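Local coordinates for putative iron binding protein (Bordetella pertussis Tohama I, PDB 1Y9U) that binds ferric iron and probably serves as the periplasmic solute-binding component of a bacterial iron uptake system, at residues V108-K113 with Y199-M204; D185-I190 with G217-V222. All blocks are in the same frame, centred on the assembly; numbering follows the deposited sequence. Where two conformers were deposited one is given.

In the fold
Contact 1 and contact 2 lie on the same side of the chain's centre, with their own centres about 8 Å apart, and meet through one sheet. Strand 100-112 supplies residues 108-113 of contact 1, and its antiparallel neighbour 220-223 supplies part of contact 2; Lys221 N lies 2.8 Å from Val111 O, a probable hydrogen bond between them. The buried areas are similar, 145 and 150 Å², and no hydrogen bond crosses either pair of segments. Their settings differ. Contact 1 is buried, built round a tyrosine ring, and includes iron-binding Tyr200. Contact 2 is purely aliphatic and only partly buried, running from buried isoleucines to a solvent-exposed leucine.

Contact 1. Residues V108-K113 with Y199-M204; sequences VLYVEK and YYVGHM
Tyr110 carries the whole strand side of this contact, meeting Tyr200, Val201 and Met204 of helix 198-206. Entering from Val108, whose backbone bonds to Ala196, the chain runs through Leu109, paired with Val223, so the strand is held between 193-197 and 220-223. At Tyr110, chi1 of -65° sets CG anti to the carbonyl carbon and sends the ring toward the helix. Val201 CG2 meets the ring obliquely, tightly packed at 3.3 Å from Tyr110 CE1 and 3.4 Å from Tyr110 CZ. The Met204 side chain runs to meet that of Tyr110; bent at chi3 (-74°), it brings CE to 4.1 Å from Tyr110 CE2. Tyr110 OH sits 3.3 Å from Tyr200 CB, near the plane of the Tyr200 ring and at its edge; the hydroxyl is hydrogen-bonded to Asn197 O, just before the helix. After Tyr110, Val111 continues the sheet by a backbone hydrogen bond with Lys221. The strand and helix axes approach to 10.7 Å, a separation spanned by the Tyr110 side chain. Tyr200 leads away from Tyr110, its OH hydrogen-bonded to Tyr143 OH. Tyr143, Tyr199 and Tyr200 bind ferric iron in this protein, though none is bound here; by touching Tyr200 CB, Tyr110 backs this periplasmic binding protein's tyrosine-rich iron site.

Contact 2. Residues D185-I190 with G217-V222; sequences DILGGI and GDAIKV
A Schellman motif closes helix 179-187 just after Ile186 and Leu187 pack on Ala219 and Ile220. The evidence for the motif is the positive phi of Gly189 (81°) together with two bonds back into the last turn: Ile190 N to Asp185 O at 3.0 Å and Gly189 N to Ile186 O, also 3.0 Å. The last helical residues do the touching. Ile186 and Ile220 cross at about a right angle, and the meeting point is one methyl: Ile220 CG2 lies 3.9 Å from Ile186 CG2 and 4.1 Å from both CB and CD1 of Ile186. With chi1 at 64°, Ile220 holds this CG2 anti to its own carbonyl carbon while CG1 takes the place between the backbone N and the carbonyl carbon. The contact joins a helix end to the turn that follows helix 212-218 and to the first residue of strand 220-223, which pairs with 100-112, where Tyr110 touches both isoleucines. Ile186 also rests on Cys191, half of a disulfide with Cys135. Nearer the surface, Ala219 CB is met by two atoms of one leucine, Leu187 CB at 3.8 Å and Leu187 CD1 at 3.9 Å. Leu187 also touches Lys215 and Trp216 of helix 212-218.

Contact 1. Residues V108-K113 with Y199-M204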
ATOM      1  N   VAL A 108      -1.367  -6.344   7.754  1.00  8.45           N
ATOM      2  CA  VAL A 108      -1.468  -7.683   8.305  1.00  8.79           C
ATOM      3  C   VAL A 108      -1.239  -7.682   9.817  1.00  8.26           C
ATOM      4  O   VAL A 108      -1.060  -6.643  10.434  1.00  8.61           O
ATOM      5  CB  VAL A 108      -0.482  -8.625   7.565  1.00  8.87           C
ATOM      6  CG1 VAL A 108      -0.726  -8.597   6.035  1.00  9.82           C
ATOM      7  CG2 VAL A 108       0.961  -8.265   7.854  1.00  9.42           C
ATOM      8  N   LEU A 109      -1.247  -8.874  10.408  1.00  8.43           N
ATOM      9  CA  LEU A 109      -0.996  -9.058  11.820  1.00  8.68           C
ATOM     10  C   LEU A 109       0.396  -9.638  12.003  1.00  8.73           C
ATOM     11  O   LEU A 109       0.701 -10.708  11.490  1.00  9.98           O
ATOM     12  CB  LEU A 109      -2.028 -10.004  12.421  1.00  8.83           C
ATOM     13  CG  LEU A 109      -2.140  -9.985  13.948  1.00  9.03           C
ATOM     14  CD1 LEU A 109      -2.777  -8.682  14.466  1.00  8.72           C
ATOM     15  CD2 LEU A 109      -2.906 -11.193  14.455  1.00  9.46           C
ATOM     16  N   TYR A 110       1.261  -8.906  12.691  1.00  9.10           N
ATOM     17  CA  TYR A 110       2.525  -9.467  13.158  1.00  8.70           C
ATOM     18  C   TYR A 110       2.228 -10.256  14.407  1.00  8.73           C
ATOM     19  O   TYR A 110       1.470  -9.780  15.243  1.00  8.77           O
ATOM     20  CB  TYR A 110       3.512  -8.385  13.520  1.00  8.58           C
ATOM     21  CG  TYR A 110       4.021  -7.479  12.405  1.00  7.58           C
ATOM     22  CD1 TYR A 110       3.549  -7.540  11.097  1.00  7.91           C
ATOM     23  CD2 TYR A 110       5.008  -6.520  12.696  1.00  7.90           C
ATOM     24  CE1 TYR A 110       4.028  -6.663  10.128  1.00  7.70           C
ATOM     25  CE2 TYR A 110       5.489  -5.667  11.738  1.00  8.70           C
ATOM     26  CZ  TYR A 110       5.019  -5.757  10.442  1.00  7.77           C
ATOM     27  OH  TYR A 110       5.466  -4.834   9.516  1.00  8.90           O
ATOM     28  N   VAL A 111       2.792 -11.453  14.525  1.00  8.72           N
ATOM     29  CA  VAL A 111       2.476 -12.377  15.605  1.00  9.44           C
ATOM     30  C   VAL A 111       3.766 -12.957  16.158  1.00  9.85           C
ATOM     31  O   VAL A 111       4.626 -13.382  15.387  1.00  9.38           O
ATOM     32  CB  VAL A 111       1.581 -13.529  15.100  1.00 10.22           C
ATOM     33  CG1 VAL A 111       1.259 -14.504  16.217  1.00 11.03           C
ATOM     34  CG2 VAL A 111       0.307 -12.960  14.443  1.00 10.67           C
ATOM     35  N   GLU A 112       3.892 -13.038  17.478  1.00  9.68           N
ATOM     36  CA  GLU A 112       5.036 -13.706  18.087  1.00  9.89           C
ATOM     37  C   GLU A 112       5.192 -15.074  17.431  1.00 10.19           C
ATOM     38  O   GLU A 112       4.201 -15.785  17.244  1.00 10.39           O
ATOM     39  CB  GLU A 112       4.813 -13.863  19.581  1.00 10.94           C
ATOM     40  CG  GLU A 112       6.080 -14.086  20.387  1.00 11.45           C
ATOM     41  CD  GLU A 112       6.621 -15.510  20.343  1.00 12.39           C
ATOM     42  OE1 GLU A 112       5.833 -16.457  20.145  1.00 12.63           O
ATOM     43  OE2 GLU A 112       7.864 -15.647  20.500  1.00 15.69           O
ATOM     44  N   LYS A 113       6.422 -15.453  17.092  1.00 10.41           N
ATOM     45  CA  LYS A 113       6.635 -16.556  16.173  1.00 10.95           C
ATOM     46  C   LYS A 113       6.029 -17.900  16.592  1.00 11.21           C
ATOM     47  O   LYS A 113       5.697 -18.705  15.736  1.00 12.47           O
ATOM     48  CB  LYS A 113       8.129 -16.737  15.891  1.00 11.61           C
ATOM     49  CG  LYS A 113       8.921 -17.206  17.114  1.00 12.70           C
ATOM     50  CD  LYS A 113      10.420 -17.157  16.876  1.00 13.57           C
ATOM     51  CE  LYS A 113      11.220 -17.599  18.095  1.00 14.54           C
ATOM     52  NZ  LYS A 113      11.084 -19.071  18.349  1.00 18.28           N
ATOM     53  N   TYR A 199       5.062  -5.784   3.748  0.50 12.83           N
ATOM     54  CA  TYR A 199       6.474  -5.376   3.150  0.50 12.98           C
ATOM     55  C   TYR A 199       7.560  -5.061   4.223  0.50 13.48           C
ATOM     56  O   TYR A 199       8.770  -5.319   4.025  0.50 15.02           O
ATOM     57  CB  TYR A 199       6.463  -4.211   2.045  0.50 12.35           C
ATOM     58  CG  TYR A 199       6.020  -2.796   2.536  0.50 13.39           C
ATOM     59  CD1 TYR A 199       6.921  -2.000   3.196  0.50 15.06           C
ATOM     60  CD2 TYR A 199       4.760  -2.285   2.319  0.50 14.86           C
ATOM     61  CE1 TYR A 199       6.590  -0.753   3.648  0.50 16.16           C
ATOM     62  CE2 TYR A 199       4.420  -0.994   2.831  0.50 13.68           C
ATOM     63  CZ  TYR A 199       5.359  -0.275   3.443  0.50 14.42           C
ATOM     64  OH  TYR A 199       4.932   0.953   3.895  0.50 18.29           O
ATOM     65  N   TYR A 200       7.175  -4.505   5.356  1.00  9.98           N
ATOM     66  CA  TYR A 200       8.223  -4.267   6.333  1.00  9.35           C
ATOM     67  C   TYR A 200       8.827  -5.581   6.848  1.00  9.00           C
ATOM     68  O   TYR A 200      10.006  -5.626   7.214  1.00  9.21           O
ATOM     69  CB  TYR A 200       7.749  -3.481   7.527  1.00  8.80           C
ATOM     70  CG  TYR A 200       7.344  -2.066   7.204  1.00  8.71           C
ATOM     71  CD1 TYR A 200       6.019  -1.640   7.335  1.00  9.30           C
ATOM     72  CD2 TYR A 200       8.275  -1.136   6.773  1.00  9.81           C
ATOM     73  CE1 TYR A 200       5.654  -0.351   7.052  1.00 10.05           C
ATOM     74  CE2 TYR A 200       7.913   0.157   6.502  1.00 10.79           C
ATOM     75  CZ  TYR A 200       6.600   0.543   6.653  1.00 10.69           C
ATOM     76  OH  TYR A 200       6.251   1.841   6.364  1.00 14.01           O
ATOM     77  N   VAL A 201       8.034  -6.650   6.860  1.00  8.74           N
ATOM     78  CA  VAL A 201       8.513  -7.969   7.250  1.00  9.14           C
ATOM     79  C   VAL A 201       9.411  -8.511   6.127  1.00  8.70           C
ATOM     80  O   VAL A 201      10.403  -9.180   6.408  1.00  9.75           O
ATOM     81  CB  VAL A 201       7.353  -8.928   7.572  1.00  9.27           C
ATOM     82  CG1 VAL A 201       7.903 -10.278   8.062  1.00 10.44           C
ATOM     83  CG2 VAL A 201       6.415  -8.307   8.586  1.00 10.56           C
ATOM     84  N   GLY A 202       9.095  -8.215   4.863  1.00  9.13           N
ATOM     85  CA  GLY A 202      10.007  -8.478   3.761  1.00  9.61           C
ATOM     86  C   GLY A 202      11.361  -7.829   4.009  1.00  9.26           C
ATOM     87  O   GLY A 202      12.401  -8.475   3.850  1.00 10.21           O
ATOM     88  N   HIS A 203      11.391  -6.564   4.429  1.00  9.24           N
ATOM     89  CA  HIS A 203      12.642  -5.887   4.747  1.00  9.65           C
ATOM     90  C   HIS A 203      13.353  -6.541   5.912  1.00  9.36           C
ATOM     91  O   HIS A 203      14.534  -6.842   5.824  1.00 11.32           O
ATOM     92  CB  HIS A 203      12.381  -4.418   5.059  1.00  9.95           C
ATOM     93  CG  HIS A 203      12.085  -3.587   3.846  1.00 10.57           C
ATOM     94  ND1 HIS A 203      13.061  -3.211   2.948  1.00 12.46           N
ATOM     95  CD2 HIS A 203      10.927  -3.080   3.373  1.00 12.22           C
ATOM     96  CE1 HIS A 203      12.512  -2.510   1.974  1.00 12.75           C
ATOM     97  NE2 HIS A 203      11.219  -2.419   2.206  1.00 12.11           N
ATOM     98  N   MET A 204      12.655  -6.765   7.010  1.00  9.20           N
ATOM     99  CA  MET A 204      13.315  -7.246   8.207  1.00  8.86           C
ATOM    100  C   MET A 204      13.866  -8.666   8.085  1.00  8.65           C
ATOM    101  O   MET A 204      14.999  -8.929   8.494  1.00  9.67           O
ATOM    102  CB  MET A 204      12.384  -7.146   9.398  1.00  9.40           C
ATOM    103  CG  MET A 204      12.071  -5.697   9.826  1.00  9.52           C
ATOM    104  SD  MET A 204      11.031  -5.572  11.310  1.00 10.94           S
ATOM    105  CE  MET A 204       9.451  -6.041  10.644  1.00 10.78           C
TER

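Contact 2. Residues D185-I190 with G217-V222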
ATOM      1  N   ASP A 185       8.608  -4.660  19.595  1.00  9.57           N
ATOM      2  CA  ASP A 185       7.931  -4.790  20.886  1.00 10.13           C
ATOM      3  C   ASP A 185       7.366  -6.183  21.108  1.00 10.03           C
ATOM      4  O   ASP A 185       7.220  -6.622  22.241  1.00 10.77           O
ATOM      5  CB  ASP A 185       6.870  -3.713  21.014  1.00  9.79           C
ATOM      6  CG  ASP A 185       7.464  -2.329  21.215  1.00 11.32           C
ATOM      7  OD1 ASP A 185       8.699  -2.204  21.512  1.00 13.26           O
ATOM      8  OD2 ASP A 185       6.738  -1.320  21.124  1.00 13.43           O
ATOM      9  N   ILE A 186       7.092  -6.922  20.047  1.00  9.22           N
ATOM     10  CA  ILE A 186       6.786  -8.340  20.200  1.00  9.70           C
ATOM     11  C   ILE A 186       8.037  -9.090  20.671  1.00 10.21           C
ATOM     12  O   ILE A 186       7.966  -9.912  21.613  1.00 11.16           O
ATOM     13  CB  ILE A 186       6.207  -8.935  18.890  1.00  9.21           C
ATOM     14  CG1 ILE A 186       4.811  -8.369  18.631  1.00  9.17           C
ATOM     15  CG2 ILE A 186       6.159 -10.459  18.992  1.00 11.36           C
ATOM     16  CD1 ILE A 186       4.257  -8.636  17.233  1.00 10.00           C
ATOM     17  N   LEU A 187       9.184  -8.786  20.067  1.00 10.88           N
ATOM     18  CA  LEU A 187      10.449  -9.353  20.522  1.00 11.83           C
ATOM     19  C   LEU A 187      10.694  -9.040  21.990  1.00 11.95           C
ATOM     20  O   LEU A 187      11.135  -9.917  22.761  1.00 13.41           O
ATOM     21  CB  LEU A 187      11.603  -8.835  19.659  1.00 12.35           C
ATOM     22  CG  LEU A 187      13.007  -9.214  20.144  1.00 13.61           C
ATOM     23  CD1 LEU A 187      13.158 -10.715  20.289  1.00 15.32           C
ATOM     24  CD2 LEU A 187      14.046  -8.633  19.195  1.00 14.96           C
ATOM     25  N   GLY A 188      10.389  -7.809  22.374  1.00 12.21           N
ATOM     26  CA  GLY A 188      10.614  -7.346  23.727  1.00 12.60           C
ATOM     27  C   GLY A 188       9.576  -7.854  24.717  1.00 13.05           C
ATOM     28  O   GLY A 188       9.717  -7.585  25.914  1.00 14.92           O
ATOM     29  N   GLY A 189       8.554  -8.574  24.264  1.00 13.04           N
ATOM     30  CA  GLY A 189       7.566  -9.150  25.162  1.00 13.69           C
ATOM     31  C   GLY A 189       6.480  -8.198  25.624  1.00 14.45           C
ATOM     32  O   GLY A 189       5.682  -8.601  26.477  1.00 16.66           O
ATOM     33  N   ILE A 190       6.482  -6.972  25.110  1.00 13.89           N
ATOM     34  CA  ILE A 190       5.492  -5.920  25.410  1.00 14.94           C
ATOM     35  C   ILE A 190       4.118  -6.259  24.845  1.00 13.64           C
ATOM     36  O   ILE A 190       3.085  -5.991  25.480  1.00 14.43           O
ATOM     37  CB  ILE A 190       6.012  -4.560  24.834  1.00 15.95           C
ATOM     38  CG1 ILE A 190       7.225  -4.099  25.651  1.00 18.91           C
ATOM     39  CG2 ILE A 190       4.929  -3.489  24.757  1.00 17.45           C
ATOM     40  CD1 ILE A 190       7.944  -2.959  25.017  1.00 20.40           C
ATOM     41  N   GLY A 217      12.783  -9.317  12.739  1.00  8.83           N
ATOM     42  CA  GLY A 217      12.092 -10.154  11.769  1.00  8.79           C
ATOM     43  C   GLY A 217      12.002 -11.605  12.231  1.00  8.33           C
ATOM     44  O   GLY A 217      10.976 -12.267  12.077  1.00  8.89           O
ATOM     45  N   ASP A 218      13.080 -12.111  12.835  1.00  8.15           N
ATOM     46  CA  ASP A 218      13.101 -13.496  13.281  1.00  8.58           C
ATOM     47  C   ASP A 218      12.105 -13.732  14.424  1.00  8.33           C
ATOM     48  O   ASP A 218      11.686 -14.876  14.645  1.00  9.40           O
ATOM     49  CB  ASP A 218      14.489 -13.914  13.758  1.00  9.01           C
ATOM     50  CG  ASP A 218      15.425 -14.286  12.655  1.00  9.03           C
ATOM     51  OD1 ASP A 218      15.095 -14.213  11.447  1.00  9.41           O
ATOM     52  OD2 ASP A 218      16.582 -14.688  12.941  1.00 10.45           O
ATOM     53  N   ALA A 219      11.728 -12.676  15.147  1.00  8.49           N
ATOM     54  CA  ALA A 219      10.869 -12.813  16.313  1.00  9.33           C
ATOM     55  C   ALA A 219       9.397 -13.035  15.973  1.00  9.24           C
ATOM     56  O   ALA A 219       8.626 -13.409  16.863  1.00  9.80           O
ATOM     57  CB  ALA A 219      10.983 -11.580  17.163  1.00 10.36           C
ATOM     58  N   ILE A 220       9.004 -12.789  14.718  1.00  8.25           N
ATOM     59  CA  ILE A 220       7.614 -12.728  14.322  1.00  9.15           C
ATOM     60  C   ILE A 220       7.314 -13.615  13.128  1.00  9.08           C
ATOM     61  O   ILE A 220       8.185 -14.037  12.370  1.00  9.85           O
ATOM     62  CB  ILE A 220       7.157 -11.259  14.007  1.00  8.85           C
ATOM     63  CG1 ILE A 220       7.892 -10.650  12.803  1.00  9.77           C
ATOM     64  CG2 ILE A 220       7.341 -10.385  15.238  1.00 10.02           C
ATOM     65  CD1 ILE A 220       7.156  -9.467  12.194  1.00 10.78           C
ATOM     66  N   LYS A 221       6.031 -13.863  12.964  1.00  9.26           N
ATOM     67  CA  LYS A 221       5.458 -14.403  11.757  1.00  9.57           C
ATOM     68  C   LYS A 221       4.298 -13.505  11.329  1.00  9.30           C
ATOM     69  O   LYS A 221       3.800 -12.684  12.108  1.00  9.61           O
ATOM     70  CB  LYS A 221       4.962 -15.834  11.954  1.00  9.56           C
ATOM     71  CG  LYS A 221       3.841 -15.999  12.978  1.00 10.61           C
ATOM     72  CD  LYS A 221       3.490 -17.466  13.230  1.00 13.24           C
ATOM     73  CE  LYS A 221       2.534 -17.567  14.369  1.00 15.07           C
ATOM     74  NZ  LYS A 221       2.222 -18.991  14.684  1.00 19.54           N
ATOM     75  N   VAL A 222       3.884 -13.662  10.085  1.00  9.49           N
ATOM     76  CA  VAL A 222       2.759 -12.927   9.535  1.00  9.13           C
ATOM     77  C   VAL A 222       1.518 -13.816   9.482  1.00  9.81           C
ATOM     78  O   VAL A 222       1.559 -14.958   9.008  1.00 11.27           O
ATOM     79  CB  VAL A 222       3.089 -12.405   8.120  1.00  9.76           C
ATOM     80  CG1 VAL A 222       1.849 -11.947   7.376  1.00  9.20           C
ATOM     81  CG2 VAL A 222       4.096 -11.281   8.202  1.00 10.48           C
TER